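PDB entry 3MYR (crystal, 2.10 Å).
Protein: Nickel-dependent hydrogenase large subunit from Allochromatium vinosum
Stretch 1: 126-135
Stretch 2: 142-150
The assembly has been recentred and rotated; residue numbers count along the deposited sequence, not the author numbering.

Stretch 1, residues 126-135: DPRATSELAQ
Stretch 2 (142-150) KSSPGYFAD

Two helices of one chain pack obliquely, joined by a small apolar cluster around one phenylalanine ring and by two serine-centred hydrogen bonds that tie the loop before the second helix to the first. Helix 127-135 and helix 145-150 approach to 7.9 Å between axes, with 120° between their N-to-C directions. In register, R128 CA lies 4.8 Å from P145 CA. S131 CA lies 5.3 Å from S143 CA. In all, 445 Å² is buried.

Both helices begin alike: a capping residue, then a proline, whose lack of an amide hydrogen costs nothing in a first turn. D126 (phi/psi -83/129, chi1 t) accepts from A129 N at OD1, 3.2 Å; S144 (-70/154, chi1 p) accepts from Y147 N at OG, 3.0 Å. Thereafter the backbone is regular alpha helix, phi near -65° and psi near -40°, except Q135, at -77/-22.

F148 (chi1 m, chi2 118°) points toward the first helix and is buried. Its ring lies against small side chains of the first helix: T130 (chi1 m) lays CG2 3.6 Å from the centroid of the F148 ring, 10° off the normal, a CH-pi contact over one face, while T130 OG1 donates to D126 O (2.9 Å). A134 CB lies 4.0 Å from F148 CZ, and S131 CA is 3.7 Å from F148 CE1. P127, C-gamma exo, points toward the second helix, its CG 3.8 Å from A149 CB and its CB 3.5 Å from P145 O.

S131 (chi1 t) donates from OG to S143 O, 2.6 Å, satisfying a buried hydroxyl. S143 (-147/10, chi1 p) donates from OG to Q135 OE1, 2.7 Å; Q135 (m, t, chi3 -177°) is long enough to bring its amide there. R128, whose CA-to-CB bond points away, runs out t, t and then bends (chi3 m, chi4 -75°), setting one face of its guanidinium over P145 CG.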

ATOM      1  N   ASP B 126      23.207 -26.864   2.648  1.00 26.03           N
ATOM      2  CA  ASP B 126      24.008 -27.380   1.573  1.00 26.45           C
ATOM      3  C   ASP B 126      23.373 -26.855   0.259  1.00 26.82           C
ATOM      4  O   ASP B 126      22.195 -27.113   0.014  1.00 24.95           O
ATOM      5  CB  ASP B 126      23.987 -28.919   1.650  1.00 28.46           C
ATOM      6  CG  ASP B 126      24.642 -29.603   0.398  1.00 32.47           C
ATOM      7  OD1 ASP B 126      24.131 -30.614  -0.099  1.00 41.32           O
ATOM      8  OD2 ASP B 126      25.702 -29.188  -0.081  1.00 45.37           O
ATOM      9  N   PRO B 127      24.191 -26.239  -0.629  1.00 25.55           N
ATOM     10  CA  PRO B 127      23.648 -25.637  -1.837  1.00 26.52           C
ATOM     11  C   PRO B 127      23.021 -26.693  -2.758  1.00 25.65           C
ATOM     12  O   PRO B 127      21.965 -26.465  -3.314  1.00 23.75           O
ATOM     13  CB  PRO B 127      24.864 -24.975  -2.499  1.00 27.51           C
ATOM     14  CG  PRO B 127      25.769 -24.592  -1.273  1.00 27.61           C
ATOM     15  CD  PRO B 127      25.572 -25.796  -0.320  1.00 25.96           C
ATOM     16  N   ARG B 128      23.625 -27.855  -2.816  1.00 23.46           N
ATOM     17  CA  ARG B 128      23.084 -28.932  -3.616  1.00 26.56           C
ATOM     18  C   ARG B 128      21.743 -29.464  -3.128  1.00 26.31           C
ATOM     19  O   ARG B 128      20.846 -29.674  -3.919  1.00 24.71           O
ATOM     20  CB  ARG B 128      24.070 -30.086  -3.790  1.00 27.60           C
ATOM     21  CG  ARG B 128      23.455 -31.153  -4.670  1.00 33.72           C
ATOM     22  CD  ARG B 128      24.410 -32.342  -4.989  1.00 42.00           C
ATOM     23  NE  ARG B 128      25.625 -31.885  -5.685  1.00 46.77           N
ATOM     24  CZ  ARG B 128      25.671 -31.522  -6.973  1.00 50.71           C
ATOM     25  NH1 ARG B 128      24.569 -31.576  -7.743  1.00 43.93           N
ATOM     26  NH2 ARG B 128      26.822 -31.084  -7.486  1.00 49.49           N
ATOM     27  N   ALA B 129      21.610 -29.703  -1.825  1.00 26.34           N
ATOM     28  CA  ALA B 129      20.338 -30.127  -1.255  1.00 24.28           C
ATOM     29  C   ALA B 129      19.285 -29.032  -1.460  1.00 22.28           C
ATOM     30  O   ALA B 129      18.079 -29.319  -1.657  1.00 24.61           O
ATOM     31  CB  ALA B 129      20.506 -30.490   0.272  1.00 22.83           C
ATOM     32  N   THR B 130      19.696 -27.767  -1.437  1.00 21.16           N
ATOM     33  CA  THR B 130      18.730 -26.680  -1.596  1.00 19.92           C
ATOM     34  C   THR B 130      18.163 -26.729  -3.033  1.00 21.89           C
ATOM     35  O   THR B 130      16.965 -26.562  -3.244  1.00 21.64           O
ATOM     36  CB  THR B 130      19.376 -25.301  -1.389  1.00 19.77           C
ATOM     37  OG1 THR B 130      19.957 -25.261  -0.086  1.00 25.16           O
ATOM     38  CG2 THR B 130      18.367 -24.179  -1.494  1.00 15.44           C
ATOM     39  N   SER B 131      19.046 -27.036  -3.984  1.00 21.06           N
ATOM     40  CA  SER B 131      18.657 -27.209  -5.373  1.00 23.11           C
ATOM     41  C   SER B 131      17.710 -28.408  -5.541  1.00 24.15           C
ATOM     42  O   SER B 131      16.680 -28.269  -6.188  1.00 21.32           O
ATOM     43  CB  SER B 131      19.914 -27.401  -6.224  1.00 24.17           C
ATOM     44  OG  SER B 131      19.571 -27.781  -7.528  1.00 24.22           O
ATOM     45  N   GLU B 132      18.031 -29.563  -4.925  1.00 23.74           N
ATOM     46  CA  GLU B 132      17.108 -30.728  -4.986  1.00 23.57           C
ATOM     47  C   GLU B 132      15.719 -30.393  -4.443  1.00 23.85           C
ATOM     48  O   GLU B 132      14.716 -30.792  -5.030  1.00 24.21           O
ATOM     49  CB  GLU B 132      17.683 -31.987  -4.273  1.00 23.29           C
ATOM     50  CG  GLU B 132      18.992 -32.435  -4.835  1.00 26.81           C
ATOM     51  CD  GLU B 132      18.880 -33.152  -6.202  1.00 35.67           C
ATOM     52  OE1 GLU B 132      19.920 -33.636  -6.716  1.00 36.80           O
ATOM     53  OE2 GLU B 132      17.736 -33.317  -6.698  1.00 33.41           O
ATOM     54  N   LEU B 133      15.654 -29.677  -3.317  1.00 21.73           N
ATOM     55  CA  LEU B 133      14.402 -29.349  -2.743  1.00 22.05           C
ATOM     56  C   LEU B 133      13.654 -28.403  -3.673  1.00 23.63           C
ATOM     57  O   LEU B 133      12.462 -28.628  -3.972  1.00 23.66           O
ATOM     58  CB  LEU B 133      14.656 -28.592  -1.461  1.00 23.15           C
ATOM     59  CG  LEU B 133      13.606 -28.482  -0.362  1.00 30.04           C
ATOM     60  CD1 LEU B 133      13.511 -27.156   0.382  1.00 21.77           C
ATOM     61  CD2 LEU B 133      12.239 -29.472  -0.350  1.00 30.02           C
ATOM     62  N   ALA B 134      14.321 -27.327  -4.109  1.00 21.84           N
ATOM     63  CA  ALA B 134      13.620 -26.372  -5.014  1.00 21.97           C
ATOM     64  C   ALA B 134      13.080 -27.090  -6.208  1.00 22.51           C
ATOM     65  O   ALA B 134      11.970 -26.803  -6.665  1.00 25.01           O
ATOM     66  CB  ALA B 134      14.546 -25.325  -5.472  1.00 21.66           C
ATOM     67  N   GLN B 135      13.855 -28.044  -6.730  1.00 22.71           N
ATOM     68  CA  GLN B 135      13.472 -28.718  -7.947  1.00 23.68           C
ATOM     69  C   GLN B 135      12.383 -29.768  -7.689  1.00 25.21           C
ATOM     70  O   GLN B 135      11.658 -30.110  -8.609  1.00 23.95           O
ATOM     71  CB  GLN B 135      14.720 -29.346  -8.607  1.00 20.99           C
ATOM     72  CG  GLN B 135      15.588 -28.217  -9.234  1.00 23.29           C
ATOM     73  CD  GLN B 135      16.960 -28.714  -9.821  1.00 22.83           C
ATOM     74  OE1 GLN B 135      17.773 -27.912 -10.300  1.00 25.95           O
ATOM     75  NE2 GLN B 135      17.174 -30.025  -9.811  1.00 18.68           N
ATOM     76  N   LYS B 142      15.450 -21.099 -11.932  1.00 22.13           N
ATOM     77  CA  LYS B 142      16.653 -20.608 -11.248  1.00 23.39           C
ATOM     78  C   LYS B 142      16.876 -21.427  -9.967  1.00 25.08           C
ATOM     79  O   LYS B 142      16.340 -21.083  -8.905  1.00 26.11           O
ATOM     80  CB  LYS B 142      16.550 -19.129 -10.937  1.00 21.20           C
ATOM     81  CG  LYS B 142      16.471 -18.225 -12.155  1.00 27.98           C
ATOM     82  CD  LYS B 142      16.400 -16.749 -11.697  1.00 28.70           C
ATOM     83  CE  LYS B 142      17.376 -15.804 -12.304  1.00 41.51           C
ATOM     84  NZ  LYS B 142      18.009 -14.944 -11.206  1.00 41.26           N
ATOM     85  N   SER B 143      17.591 -22.547 -10.098  1.00 24.33           N
ATOM     86  CA  SER B 143      17.629 -23.541  -9.018  1.00 22.69           C
ATOM     87  C   SER B 143      18.979 -24.230  -8.959  1.00 23.11           C
ATOM     88  O   SER B 143      19.122 -25.300  -8.314  1.00 26.02           O
ATOM     89  CB  SER B 143      16.579 -24.620  -9.309  1.00 23.17           C
ATOM     90  OG  SER B 143      16.943 -25.362 -10.494  1.00 28.91           O
ATOM     91  N   SER B 144      19.963 -23.738  -9.705  1.00 22.07           N
ATOM     92  CA  SER B 144      21.205 -24.506  -9.789  1.00 21.51           C
ATOM     93  C   SER B 144      21.887 -24.423  -8.418  1.00 21.32           C
ATOM     94  O   SER B 144      21.653 -23.481  -7.659  1.00 22.37           O
ATOM     95  CB  SER B 144      22.139 -23.989 -10.884  1.00 19.25           C
ATOM     96  OG  SER B 144      22.762 -22.812 -10.397  1.00 25.63           O
ATOM     97  N   PRO B 145      22.716 -25.427  -8.070  1.00 21.78           N
ATOM     98  CA  PRO B 145      23.482 -25.420  -6.825  1.00 21.99           C
ATOM     99  C   PRO B 145      24.420 -24.244  -6.778  1.00 23.06           C
ATOM    100  O   PRO B 145      24.523 -23.590  -5.736  1.00 24.25           O
ATOM    101  CB  PRO B 145      24.223 -26.779  -6.825  1.00 21.95           C
ATOM    102  CG  PRO B 145      23.321 -27.640  -7.676  1.00 22.22           C
ATOM    103  CD  PRO B 145      22.747 -26.719  -8.749  1.00 21.53           C
ATOM    104  N   GLY B 146      25.102 -23.939  -7.887  1.00 24.12           N
ATOM    105  CA  GLY B 146      25.992 -22.753  -7.896  1.00 22.47           C
ATOM    106  C   GLY B 146      25.234 -21.450  -7.607  1.00 23.26           C
ATOM    107  O   GLY B 146      25.724 -20.546  -6.924  1.00 24.36           O
ATOM    108  N   TYR B 147      23.999 -21.321  -8.090  1.00 23.08           N
ATOM    109  CA  TYR B 147      23.203 -20.145  -7.799  1.00 21.82           C
ATOM    110  C   TYR B 147      22.852 -20.003  -6.276  1.00 22.32           C
ATOM    111  O   TYR B 147      22.952 -18.906  -5.661  1.00 22.04           O
ATOM    112  CB  TYR B 147      21.927 -20.258  -8.620  1.00 21.15           C
ATOM    113  CG  TYR B 147      20.822 -19.354  -8.154  1.00 24.16           C
ATOM    114  CD1 TYR B 147      20.842 -17.955  -8.406  1.00 22.84           C
ATOM    115  CD2 TYR B 147      19.702 -19.896  -7.510  1.00 23.59           C
ATOM    116  CE1 TYR B 147      19.732 -17.118  -8.015  1.00 19.98           C
ATOM    117  CE2 TYR B 147      18.621 -19.086  -7.124  1.00 22.30           C
ATOM    118  CZ  TYR B 147      18.648 -17.714  -7.361  1.00 24.39           C
ATOM    119  OH  TYR B 147      17.545 -16.999  -6.957  1.00 25.71           O
ATOM    120  N   PHE B 148      22.397 -21.114  -5.679  1.00 21.23           N
ATOM    121  CA  PHE B 148      22.212 -21.181  -4.242  1.00 21.58           C
ATOM    122  C   PHE B 148      23.491 -20.931  -3.427  1.00 21.52           C
ATOM    123  O   PHE B 148      23.447 -20.181  -2.449  1.00 21.88           O
ATOM    124  CB  PHE B 148      21.499 -22.480  -3.810  1.00 19.16           C
ATOM    125  CG  PHE B 148      20.076 -22.499  -4.211  1.00 17.89           C
ATOM    126  CD1 PHE B 148      19.594 -23.478  -5.099  1.00 16.52           C
ATOM    127  CD2 PHE B 148      19.215 -21.476  -3.792  1.00 20.04           C
ATOM    128  CE1 PHE B 148      18.229 -23.490  -5.482  1.00 17.78           C
ATOM    129  CE2 PHE B 148      17.830 -21.475  -4.183  1.00 18.26           C
ATOM    130  CZ  PHE B 148      17.346 -22.470  -5.014  1.00 18.64           C
ATOM    131  N   ALA B 149      24.613 -21.459  -3.888  1.00 22.45           N
ATOM    132  CA  ALA B 149      25.899 -21.266  -3.203  1.00 22.90           C
ATOM    133  C   ALA B 149      26.279 -19.787  -3.340  1.00 24.99           C
ATOM    134  O   ALA B 149      26.742 -19.191  -2.393  1.00 25.11           O
ATOM    135  CB  ALA B 149      27.047 -22.176  -3.846  1.00 24.20           C
ATOM    136  N   ASP B 150      26.067 -19.189  -4.519  1.00 26.38           N
ATOM    137  CA  ASP B 150      26.389 -17.737  -4.713  1.00 26.60           C
ATOM    138  C   ASP B 150      25.453 -16.846  -3.915  1.00 25.36           C
ATOM    139  O   ASP B 150      25.880 -15.902  -3.291  1.00 24.90           O
ATOM    140  CB  ASP B 150      26.470 -17.338  -6.199  1.00 29.15           C
ATOM    141  CG  ASP B 150      27.695 -18.101  -6.977  1.00 41.44           C
ATOM    142  OD1 ASP B 150      27.808 -18.036  -8.262  1.00 47.80           O
ATOM    143  OD2 ASP B 150      28.519 -18.827  -6.306  1.00 48.55           O
TER